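Local coordinates for Thiol:disulfide interchange protein, thioredoxin family protein (Chlorobaculum tepidum, PDB 3OR5) that probably acts as a thioredoxin-fold oxidoreductase that exchanges thiols and disulfides, perhaps in the biogenesis of c-type cytochromes, at residues I73-Q78 against M96-E101. Sequence-based numbering, arbitrary orientation.
Sequences IAVNEQ and MMATPE
At the C-terminal ends of two parallel strands of the thioredoxin-fold sheet, Ile-73 and Ala-74 pair with Met-96 and Met-97, closing the beta-alpha-beta unit made by strand 68-74, helix 79-89 and the outermost strand 95-97. The N-H of Ala-74 donates to Met-96 O, 2.8 Å from N to O and nearly straight at 166°. Ala-74 O then accepts the N-H of Ala-98, so the two bonds of Ala-74 straddle Met-97, the pattern of a parallel bridge. On the face carrying Ile-73 and Met-96, the Ile-73 CG2 methyl stands anti to its backbone N and meets Ala-98, with 3.7 Å between CG2 and Ala-98 CB. Val-75 CG1 also touches that alanine, 3.8 Å from Ala-98 CB, so two branched side chains of 73-78 touch one alanine. The face carrying Ala-74 and Met-97 looks onto helix 79-89. Here the selenomethionine Met-97 bends at chi2 (-67°), which brings SE beside Ala-74 CB; a second bend at chi3 sets Met-97 CE against the turn before the helix. Met-97 CE lies 3.7 Å from Gln-78 C and also touches Glu-77 CB, while Leu-79 and Val-82 add apolar contacts to the Met-97 side chain. Glu-77 OE1 takes the N-H of Gln-78, the N-cap residue, on its anti lone pair; the same oxygen also hydrogen-bonds Asn-81 ND2, and OE2 bonds Thr-44 OG1, close to a CxxC pattern of thioredoxin type. Two backbone bonds therefore fix the strand register, apolar groups pack both faces, and the Glu-77 carboxylate, gripped through both oxygens, ties the turn into helix 79-89 to the segment before the probable redox motif.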
# COMPACT_ATOMS: atom_id res chain seq x y z
N ILE A 73 0.21 -5.58 0.40
CA ILE A 73 1.13 -6.70 0.71
C ILE A 73 0.44 -7.46 1.83
O ILE A 73 0.22 -6.92 2.92
CB ILE A 73 2.51 -6.16 1.14
CG1 ILE A 73 3.19 -5.47 -0.11
CG2 ILE A 73 3.39 -7.39 1.63
CD1 ILE A 73 4.54 -4.78 0.23
N ALA A 74 0.07 -8.71 1.56
CA ALA A 74 -0.79 -9.48 2.51
C ALA A 74 0.12 -10.27 3.43
O ALA A 74 0.90 -11.12 2.98
CB ALA A 74 -1.68 -10.48 1.72
N VAL A 75 -0.01 -10.00 4.73
CA VAL A 75 0.80 -10.62 5.77
C VAL A 75 -0.01 -11.65 6.53
O VAL A 75 -1.24 -11.53 6.57
CB VAL A 75 1.35 -9.54 6.72
CG1 VAL A 75 2.43 -8.63 5.99
CG2 VAL A 75 0.26 -8.72 7.36
N ASN A 76 0.67 -12.65 7.11
CA ASN A 76 -0.10 -13.62 7.95
C ASN A 76 -1.27 -14.22 7.19
O ASN A 76 -2.29 -14.47 7.77
CB ASN A 76 -0.54 -12.96 9.27
CG ASN A 76 0.63 -12.37 10.09
OD1 ASN A 76 0.90 -12.82 11.22
ND2 ASN A 76 1.26 -11.34 9.60
N GLU A 77 -1.08 -14.48 5.89
CA GLU A 77 -2.16 -14.87 5.02
C GLU A 77 -1.95 -16.17 4.28
O GLU A 77 -0.89 -16.87 4.43
CB GLU A 77 -2.49 -13.68 4.04
CG GLU A 77 -3.63 -12.83 4.63
CD GLU A 77 -5.00 -13.50 4.56
OE1 GLU A 77 -5.12 -14.71 4.29
OE2 GLU A 77 -6.00 -12.74 4.74
N GLN A 78 -3.00 -16.60 3.58
CA GLN A 78 -2.96 -17.77 2.70
C GLN A 78 -3.44 -17.33 1.30
O GLN A 78 -4.38 -16.59 1.13
CB GLN A 78 -3.86 -18.86 3.20
CG GLN A 78 -3.33 -19.46 4.50
CD GLN A 78 -4.18 -20.67 4.99
OE1 GLN A 78 -4.85 -21.37 4.22
NE2 GLN A 78 -4.10 -20.94 6.31
N MSE A 96 0.37 -8.41 -3.45
CA MSE A 96 1.38 -9.51 -3.40
C MSE A 96 1.29 -10.19 -2.04
O MSE A 96 1.04 -9.50 -1.00
CB MSE A 96 2.84 -9.00 -3.61
CG MSE A 96 2.94 -8.55 -5.00
SE MSE A 96 4.77 -7.74 -5.19
CE MSE A 96 4.37 -6.11 -4.25
N MSE A 97 1.53 -11.48 -2.02
CA MSE A 97 1.79 -12.14 -0.69
C MSE A 97 3.08 -11.63 -0.09
O MSE A 97 4.10 -11.50 -0.80
CB MSE A 97 1.94 -13.65 -0.84
CG MSE A 97 0.71 -14.29 -1.55
SE MSE A 97 -0.95 -14.17 -0.42
CE MSE A 97 -0.37 -15.24 1.12
N ALA A 98 3.09 -11.38 1.23
CA ALA A 98 4.33 -10.90 1.81
C ALA A 98 5.43 -11.95 1.69
O ALA A 98 5.17 -13.21 1.72
CB ALA A 98 4.12 -10.64 3.31
N THR A 99 6.63 -11.43 1.54
CA THR A 99 7.84 -12.24 1.63
C THR A 99 8.74 -11.55 2.67
O THR A 99 8.54 -10.39 3.03
CB THR A 99 8.62 -12.22 0.34
OG1 THR A 99 9.08 -10.90 0.02
CG2 THR A 99 7.82 -12.75 -0.90
N PRO A 100 9.71 -12.28 3.23
CA PRO A 100 10.56 -11.56 4.20
C PRO A 100 11.24 -10.36 3.62
O PRO A 100 11.39 -9.35 4.35
CB PRO A 100 11.61 -12.62 4.63
CG PRO A 100 10.93 -13.92 4.39
CD PRO A 100 10.00 -13.73 3.15
N GLU A 101 11.59 -10.42 2.33
CA GLU A 101 12.22 -9.31 1.67
C GLU A 101 11.29 -8.07 1.56
O GLU A 101 11.73 -6.93 1.71
CB GLU A 101 12.61 -9.74 0.26
CG GLU A 101 13.18 -8.68 -0.61
CD GLU A 101 13.60 -9.28 -1.97
OE1 GLU A 101 12.72 -9.85 -2.68
OE2 GLU A 101 14.80 -9.20 -2.33